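Local coordinates for protein toll-like receptor 13 (Mus musculus, PDB 4Z0C) that recognises and binds bacterial 23S ribosomal RNA as an innate immune receptor, signalling through MYD88 and TRAF6 to activate NF-kappa-B and inflammatory cytokine secretion, at residues E92-S97 with H115-H120. Numbering follows the deposited sequence.
With NAG (2-acetamido-2-deoxy-beta-D-glucopyranose), chain L; nucleotides of chain C.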
# COMPACT_ATOMS: atom_id res chain seq x y z
N GLU A 92 25.72 15.10 -19.65
CA GLU A 92 24.41 15.25 -20.28
C GLU A 92 24.13 16.68 -20.75
O GLU A 92 23.27 17.38 -20.19
CB GLU A 92 23.26 14.70 -19.40
CG GLU A 92 22.00 14.46 -20.22
CD GLU A 92 20.84 13.81 -19.46
OE1 GLU A 92 20.99 13.40 -18.27
OE2 GLU A 92 19.76 13.71 -20.08
N ASN A 93 24.87 17.11 -21.76
CA ASN A 93 24.62 18.41 -22.39
C ASN A 93 24.62 18.26 -23.90
O ASN A 93 24.38 17.18 -24.41
CB ASN A 93 25.67 19.43 -21.96
CG ASN A 93 25.40 19.98 -20.58
OD1 ASN A 93 24.57 20.87 -20.41
ND2 ASN A 93 26.14 19.49 -19.58
N LYS A 94 24.93 19.33 -24.62
CA LYS A 94 24.89 19.28 -26.07
C LYS A 94 26.26 19.58 -26.70
O LYS A 94 26.35 20.17 -27.77
CB LYS A 94 23.82 20.24 -26.60
CG LYS A 94 22.41 19.85 -26.19
CD LYS A 94 21.92 18.70 -27.05
CE LYS A 94 21.01 17.73 -26.27
NZ LYS A 94 19.62 18.24 -26.09
N ILE A 95 27.32 19.16 -26.01
CA ILE A 95 28.69 19.46 -26.45
C ILE A 95 29.15 18.55 -27.58
O ILE A 95 29.21 17.33 -27.40
CB ILE A 95 29.68 19.37 -25.26
CG1 ILE A 95 29.23 20.29 -24.12
CG2 ILE A 95 31.11 19.70 -25.71
CD1 ILE A 95 30.03 20.13 -22.84
N GLN A 96 29.50 19.12 -28.73
CA GLN A 96 29.95 18.32 -29.88
C GLN A 96 31.45 18.33 -30.12
O GLN A 96 32.00 17.38 -30.67
CB GLN A 96 29.24 18.74 -31.17
CG GLN A 96 27.74 18.49 -31.17
CD GLN A 96 27.07 19.03 -32.41
OE1 GLN A 96 27.41 18.65 -33.54
NE2 GLN A 96 26.09 19.90 -32.22
N SER A 97 32.10 19.41 -29.74
CA SER A 97 33.55 19.47 -29.83
C SER A 97 34.03 20.24 -28.62
O SER A 97 33.31 21.09 -28.11
CB SER A 97 34.00 20.13 -31.13
OG SER A 97 33.27 21.32 -31.38
N HIS A 115 28.11 11.52 -21.68
CA HIS A 115 26.75 11.75 -22.18
C HIS A 115 26.62 13.09 -22.91
O HIS A 115 25.78 13.93 -22.58
CB HIS A 115 25.74 11.61 -21.05
CG HIS A 115 24.32 11.50 -21.50
ND1 HIS A 115 23.93 11.69 -22.82
CD2 HIS A 115 23.19 11.19 -20.82
CE1 HIS A 115 22.62 11.53 -22.92
NE2 HIS A 115 22.15 11.22 -21.73
N ASN A 116 27.48 13.28 -23.90
CA ASN A 116 27.37 14.43 -24.79
C ASN A 116 27.46 13.89 -26.21
O ASN A 116 27.21 12.71 -26.42
CB ASN A 116 28.48 15.44 -24.49
CG ASN A 116 28.16 16.34 -23.31
OD1 ASN A 116 27.41 17.31 -23.45
ND2 ASN A 116 28.74 16.05 -22.14
N GLN A 117 27.84 14.72 -27.18
CA GLN A 117 28.00 14.25 -28.56
C GLN A 117 29.37 14.64 -29.11
O GLN A 117 29.51 14.97 -30.29
CB GLN A 117 26.89 14.79 -29.47
CG GLN A 117 25.47 14.61 -28.96
CD GLN A 117 25.07 15.72 -28.02
OE1 GLN A 117 25.33 16.90 -28.30
NE2 GLN A 117 24.41 15.36 -26.91
N ILE A 118 30.38 14.60 -28.25
CA ILE A 118 31.75 14.98 -28.61
C ILE A 118 32.35 14.11 -29.71
O ILE A 118 32.24 12.88 -29.65
CB ILE A 118 32.66 14.94 -27.37
CG1 ILE A 118 32.18 15.96 -26.33
CG2 ILE A 118 34.13 15.19 -27.75
CD1 ILE A 118 32.70 15.72 -24.93
N THR A 119 32.96 14.74 -30.71
CA THR A 119 33.72 14.03 -31.74
C THR A 119 35.20 14.35 -31.67
O THR A 119 36.04 13.49 -31.94
CB THR A 119 33.24 14.36 -33.17
OG1 THR A 119 33.27 15.77 -33.37
CG2 THR A 119 31.82 13.85 -33.40
N HIS A 120 35.53 15.59 -31.28
CA HIS A 120 36.93 16.04 -31.25
C HIS A 120 37.26 16.91 -30.05
O HIS A 120 36.41 17.65 -29.53
CB HIS A 120 37.29 16.80 -32.52
CG HIS A 120 37.27 15.96 -33.76
ND1 HIS A 120 36.15 15.84 -34.56
CD2 HIS A 120 38.23 15.21 -34.35
CE1 HIS A 120 36.42 15.05 -35.58
NE2 HIS A 120 37.67 14.65 -35.47
C1 NAG L . 33.92 24.84 -30.10
C2 NAG L . 32.49 24.91 -29.54
C3 NAG L . 31.42 24.63 -30.58
C4 NAG L . 31.69 25.34 -31.91
C5 NAG L . 33.15 25.20 -32.32
C6 NAG L . 33.48 26.01 -33.58
C7 NAG L . 32.05 24.37 -27.21
C8 NAG L . 31.37 23.36 -26.32
N2 NAG L . 32.34 23.98 -28.44
O3 NAG L . 30.18 25.07 -30.07
O4 NAG L . 30.87 24.77 -32.90
O5 NAG L . 34.00 25.63 -31.27
O6 NAG L . 33.62 27.38 -33.27
O7 NAG L . 32.30 25.49 -26.77
P C C 12 12.34 9.36 -16.95
OP1 C C 12 11.19 8.79 -16.19
OP2 C C 12 13.46 8.45 -17.20
O5' C C 12 11.74 10.05 -18.24
C5' C C 12 12.03 9.59 -19.53
C4' C C 12 12.37 10.72 -20.45
O4' C C 12 12.90 11.85 -19.71
C3' C C 12 13.46 10.36 -21.45
O3' C C 12 12.90 9.73 -22.59
C2' C C 12 14.14 11.69 -21.74
O2' C C 12 13.44 12.39 -22.76
C1' C C 12 13.98 12.44 -20.41
N1 C C 12 15.18 12.38 -19.53
C2 C C 12 16.44 12.84 -19.92
O2 C C 12 16.61 13.29 -21.06
N3 C C 12 17.47 12.77 -19.04
C4 C C 12 17.29 12.29 -17.81
N4 C C 12 18.32 12.25 -16.97
C5 C C 12 16.01 11.84 -17.38
C6 C C 12 15.01 11.91 -18.26
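Two consecutive leucine-rich repeats stack here through an asparagine ladder: residues 92-97 of the third repeat and 115-120 of the fourth follow the strands 87-89 and 110-112 and run nearly parallel, 4° apart. The asparagines suit this buried turn because one amide can serve as both donor and acceptor. Asn116, its CG beside its own backbone N (chi1 -82°), turns OD1 toward the backbone of the preceding coil, where Ile95 N donates to it at 3.2 Å along a nearly straight N-H line (165°), although from above the carbonyl plane; Asn93 N adds a weak bond. Asn116 ND2 donates to Leu113 O and Leu90 O. Asn93 repeats the pattern one coil earlier, with OD1 accepting from Ile71 N and ND2 donating to Leu90 O. Gln117, bent at chi2, turns back obliquely across Lys94 so that NE2 donates to Asn93 O at 3.1 Å, in the carbonyl plane. Farther along, backbone bonds continue the stacking: Gln117 N to Ile95 O at 3.0 Å and Thr119 N to Gln96 O at 2.8 Å. Beside these bonds the branched Ile95 and Ile118, both buried, lie side by side, CG2 of the first 3.9 Å from CG1 of the second. At the RNA end, extended Glu92 lays CG over a face of the His115 ring, 3.7 Å from its centroid, and OE1 accepts a hydrogen bond from N4 of cytidine 12 of the RNA, chain C, at 3.2 Å. Glu92 OE2 lies only 2.7 Å from N3 of that base, a closeness consistent with a shared proton, so the repeat stacking that positions Glu92 probably helps to present its carboxylate to N3 and N4 of the cytosine.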